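Phthiocerol/phenolphthiocerol synthesis polyketide synthase type I PpsC (Mycobacterium tuberculosis, PDB 5NJI) carries, within a modular polyketide synthase, a dehydratase domain that probably removes water from beta-hydroxyacyl chains during phthiocerol and phenolphthiocerol assembly. Local coordinates at residues D59-D64 and G184-P189. The protein carries 1 engineered substitution. Numbering follows the deposited sequence.
Sequences DFVIDD and GQQHGP. Engineered in segment 59-64: Phe60 (natural residue His). With 8Z2 (~{S}-[2-[3-[[(2~{R})-4-[[[(2~{R},3~{S},4~{R},5~{R})-5-(6-aminopurin-9-yl)-4-oxidanyl-3-phosphonooxy-oxolan-2-yl]methoxy-oxidanyl-phosphoryl]oxy-oxidanyl-phosphoryl]oxy-3,3-dimethyl-2-oxidanyl-butanoyl]amino]propanoylamino]ethyl] (~{E})-dodec-2-enethioate), chain B.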
loop_
_atom_site.group_PDB
_atom_site.type_symbol
_atom_site.label_atom_id
_atom_site.label_comp_id
_atom_site.label_asym_id
_atom_site.label_seq_id
_atom_site.Cartn_x
_atom_site.Cartn_y
_atom_site.Cartn_z
ATOM N N ASP A 59 -9.376 6.104 9.494
ATOM C CA ASP A 59 -8.968 4.916 10.219
ATOM C C ASP A 59 -7.482 4.604 10.071
ATOM O O ASP A 59 -7.025 3.584 10.604
ATOM C CB ASP A 59 -9.811 3.726 9.764
ATOM C CG ASP A 59 -11.180 3.673 10.439
ATOM O OD1 ASP A 59 -11.547 4.622 11.176
ATOM O OD2 ASP A 59 -11.889 2.668 10.259
ATOM N N PHE A 60 -6.709 5.460 9.400
ATOM C CA PHE A 60 -5.264 5.279 9.320
ATOM C C PHE A 60 -4.587 6.439 10.041
ATOM O O PHE A 60 -4.522 7.550 9.513
ATOM C CB PHE A 60 -4.782 5.178 7.882
ATOM C CG PHE A 60 -3.426 4.555 7.785
ATOM C CD1 PHE A 60 -3.291 3.180 7.714
ATOM C CD2 PHE A 60 -2.291 5.335 7.864
ATOM C CE1 PHE A 60 -2.050 2.607 7.652
ATOM C CE2 PHE A 60 -1.043 4.768 7.816
ATOM C CZ PHE A 60 -0.924 3.391 7.721
ATOM N N VAL A 61 -4.103 6.173 11.242
ATOM C CA VAL A 61 -3.644 7.203 12.161
ATOM C C VAL A 61 -2.251 6.856 12.658
ATOM O O VAL A 61 -1.945 5.693 12.938
ATOM C CB VAL A 61 -4.634 7.348 13.329
ATOM C CG1 VAL A 61 -4.082 8.261 14.426
ATOM C CG2 VAL A 61 -5.980 7.849 12.808
ATOM N N ILE A 62 -1.390 7.864 12.737
ATOM C CA ILE A 62 -0.060 7.733 13.318
ATOM C C ILE A 62 0.102 8.846 14.344
ATOM O O ILE A 62 -0.046 10.026 14.009
ATOM C CB ILE A 62 1.052 7.805 12.261
ATOM C CG1 ILE A 62 0.899 6.665 11.251
ATOM C CG2 ILE A 62 2.427 7.753 12.942
ATOM C CD1 ILE A 62 1.999 6.580 10.237
ATOM N N ASP A 63 0.355 8.479 15.596
ATOM C CA ASP A 63 0.544 9.481 16.650
ATOM C C ASP A 63 -0.623 10.471 16.669
ATOM O O ASP A 63 -0.434 11.693 16.716
ATOM C CB ASP A 63 1.875 10.221 16.472
ATOM C CG ASP A 63 3.087 9.339 16.726
ATOM O OD1 ASP A 63 2.937 8.272 17.356
ATOM O OD2 ASP A 63 4.200 9.730 16.306
ATOM N N ASP A 64 -1.839 9.916 16.616
ATOM C CA ASP A 64 -3.114 10.636 16.678
ATOM C C ASP A 64 -3.474 11.404 15.409
ATOM O O ASP A 64 -4.600 11.904 15.303
ATOM C CB ASP A 64 -3.140 11.619 17.856
ATOM C CG ASP A 64 -3.161 10.922 19.197
ATOM O OD1 ASP A 64 -3.813 9.859 19.304
ATOM O OD2 ASP A 64 -2.527 11.444 20.140
ATOM N N GLY A 184 2.619 3.652 18.027
ATOM C CA GLY A 184 2.035 4.853 17.443
ATOM C C GLY A 184 1.267 4.635 16.151
ATOM O O GLY A 184 0.790 5.606 15.555
ATOM N N GLN A 185 1.145 3.399 15.710
ATOM C CA GLN A 185 0.472 3.015 14.471
ATOM C C GLN A 185 -0.928 2.570 14.869
ATOM O O GLN A 185 -1.104 1.480 15.420
ATOM C CB GLN A 185 1.252 1.888 13.812
ATOM C CG GLN A 185 0.778 1.454 12.471
ATOM C CD GLN A 185 1.750 1.878 11.423
ATOM O OE1 GLN A 185 1.444 2.746 10.617
ATOM N NE2 GLN A 185 2.958 1.303 11.452
ATOM N N GLN A 186 -1.924 3.402 14.591
ATOM C CA GLN A 186 -3.272 3.240 15.127
ATOM C C GLN A 186 -4.250 2.935 13.984
ATOM O O GLN A 186 -4.900 3.825 13.429
ATOM C CB GLN A 186 -3.684 4.496 15.900
ATOM C CG GLN A 186 -2.747 4.841 17.072
ATOM C CD GLN A 186 -2.756 6.328 17.411
ATOM O OE1 GLN A 186 -1.820 7.051 17.084
ATOM N NE2 GLN A 186 -3.816 6.785 18.067
ATOM N N HIS A 187 -4.365 1.662 13.648
ATOM C CA HIS A 187 -5.305 1.225 12.625
ATOM C C HIS A 187 -6.716 1.179 13.196
ATOM O O HIS A 187 -6.979 0.435 14.149
ATOM C CB HIS A 187 -4.945 -0.169 12.115
ATOM C CG HIS A 187 -3.665 -0.252 11.337
ATOM N ND1 HIS A 187 -2.486 -0.702 11.888
ATOM C CD2 HIS A 187 -3.399 -0.004 10.033
ATOM C CE1 HIS A 187 -1.543 -0.709 10.963
ATOM N NE2 HIS A 187 -2.075 -0.302 9.824
ATOM N N GLY A 188 -7.636 1.923 12.591
ATOM C CA GLY A 188 -9.028 1.829 12.954
ATOM C C GLY A 188 -9.702 0.630 12.312
ATOM O O GLY A 188 -9.081 -0.179 11.623
ATOM N N PRO A 189 -11.017 0.511 12.528
ATOM C CA PRO A 189 -11.708 -0.733 12.133
ATOM C C PRO A 189 -11.576 -1.093 10.662
ATOM O O PRO A 189 -11.495 -2.279 10.315
ATOM C CB PRO A 189 -13.164 -0.442 12.517
ATOM C CG PRO A 189 -13.057 0.516 13.659
ATOM C CD PRO A 189 -11.873 1.381 13.360
HETATM C C2 8Z2 B . 14.911 11.260 -4.142
HETATM C C4 8Z2 B . 15.216 12.011 -1.945
HETATM C C5 8Z2 B . 15.360 13.237 -2.391
HETATM C C6 8Z2 B . 15.307 13.500 -3.673
HETATM C C8 8Z2 B . 15.570 13.338 -0.290
HETATM C C10 8Z2 B . 6.148 -3.483 11.407
HETATM C C11 8Z2 B . 7.388 -4.268 11.555
HETATM C C12 8Z2 B . 8.163 -3.796 12.725
HETATM N N9 8Z2 B . 15.287 12.085 -0.632
HETATM N N7 8Z2 B . 15.548 14.039 -1.374
HETATM N N3 8Z2 B . 14.991 10.998 -2.801
HETATM N N1 8Z2 B . 15.091 12.542 -4.575
HETATM N N6 8Z2 B . 15.472 14.766 -3.969
HETATM C "C1'" 8Z2 B . 15.110 10.557 -0.178
HETATM C "C2'" 8Z2 B . 16.501 10.091 -0.386
HETATM O "O2'" 8Z2 B . 16.194 8.887 -1.076
HETATM C "C3'" 8Z2 B . 17.068 10.019 1.125
HETATM O "O3'" 8Z2 B . 18.524 10.063 1.075
HETATM C "C4'" 8Z2 B . 15.950 8.864 1.581
HETATM O "O4'" 8Z2 B . 14.745 9.597 1.060
HETATM C "C5'" 8Z2 B . 15.606 8.424 2.995
HETATM O "O5'" 8Z2 B . 15.098 9.396 3.828
HETATM P P1 8Z2 B . 15.732 10.681 4.193
HETATM O O11 8Z2 B . 15.191 11.488 3.106
HETATM O O12 8Z2 B . 17.201 10.804 4.011
HETATM O O6 8Z2 B . 15.268 11.267 5.727
HETATM P P2 8Z2 B . 14.232 12.499 5.845
HETATM O O21 8Z2 B . 14.045 13.296 4.485
HETATM O O22 8Z2 B . 14.253 13.540 6.790
HETATM O O7 8Z2 B . 12.970 11.520 6.189
HETATM C CPA 8Z2 B . 12.975 10.126 6.547
HETATM C CPB 8Z2 B . 11.471 9.795 6.743
HETATM C CP8 8Z2 B . 10.761 10.172 5.430
HETATM C CP7 8Z2 B . 11.241 8.350 7.047
HETATM C CP9 8Z2 B . 10.937 10.643 7.892
HETATM O OP3 8Z2 B . 11.342 9.400 4.455
HETATM C CP6 8Z2 B . 9.227 9.946 5.433
HETATM O OP2 8Z2 B . 8.570 10.541 6.208
HETATM N NP2 8Z2 B . 8.703 9.240 4.441
HETATM C CP5 8Z2 B . 7.298 8.976 4.228
HETATM C CP4 8Z2 B . 6.921 7.658 4.876
HETATM C CP3 8Z2 B . 5.412 7.421 4.638
HETATM O OP1 8Z2 B . 4.691 8.337 4.432
HETATM N NP1 8Z2 B . 4.966 6.190 4.690
HETATM C CP2 8Z2 B . 3.597 5.855 4.440
HETATM C CP1 8Z2 B . 2.725 6.177 5.600
HETATM S S 8Z2 B . 3.108 5.114 7.027
HETATM P P3 8Z2 B . 19.179 11.538 0.370
HETATM O O31 8Z2 B . 18.191 12.709 1.082
HETATM O O32 8Z2 B . 18.933 11.790 -0.990
HETATM O O33 8Z2 B . 20.568 11.931 0.627
HETATM C CA1 8Z2 B . 2.508 3.773 6.590
HETATM C CA2 8Z2 B . 2.611 2.676 7.583
HETATM O OA1 8Z2 B . 1.965 3.496 5.568
HETATM C CA3 8Z2 B . 2.096 1.347 7.192
HETATM C CA4 8Z2 B . 2.245 0.254 8.168
HETATM C CA5 8Z2 B . 1.928 -1.104 7.594
HETATM C CA6 8Z2 B . 2.165 -2.183 8.639
HETATM C CA7 8Z2 B . 3.672 -2.487 8.804
HETATM C CA8 8Z2 B . 3.990 -3.183 10.111
HETATM C CA9 8Z2 B . 5.404 -3.823 10.171
#
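Phe60 and His187, a non-hydrogen-bonded antiparallel pair, reach the same sheet face by different rotations: CG of Phe60 stands opposite its backbone N (chi1 -161°), whereas that of His187 lies beside its own (chi1 -68°). The side chains thus run alongside each other, CE1 of Phe60 3.6 Å from NE2 of His187, their rings meeting obliquely. Phe60 is engineered, replacing a natural histidine. Next to them Gln185, bent at chi2 (109°), brings OE1 within van der Waals range of the bound acyl-CoA, 3.3 Å from CA2; this buried oxygen has no hydrogen-bond partner in the model, whereas NE2 bonds weakly to Val262 O. Ile62 packs its buried CD1 methyl on the thioester sulfur, needing no polar partner. NE2 of His187 bonds weakly to Asp230.

On the other face, Val61 and Gln186 form the hydrogen-bonded pair, Gln186 N to Val61 O at 2.8 Å. Gln186 is long enough to reach the turn beyond strand 60-62: its OE1 accepts Asp64 N at 2.9 Å. Gly184 closes helix 173-182 with a Schellman motif, its positive phi easy without a side chain, and its O takes Asp63 N. Gly188 N meets a lone pair of Asp59 O at 2.7 Å; a bare CA lets Asp59 pack close. Strand 185-187 edges a small antiparallel sheet with 60-62 in the middle, whose face bearing Phe60, Ile62 and Gln185 lines the acyl-CoA pocket of this double-hotdog-family dehydratase.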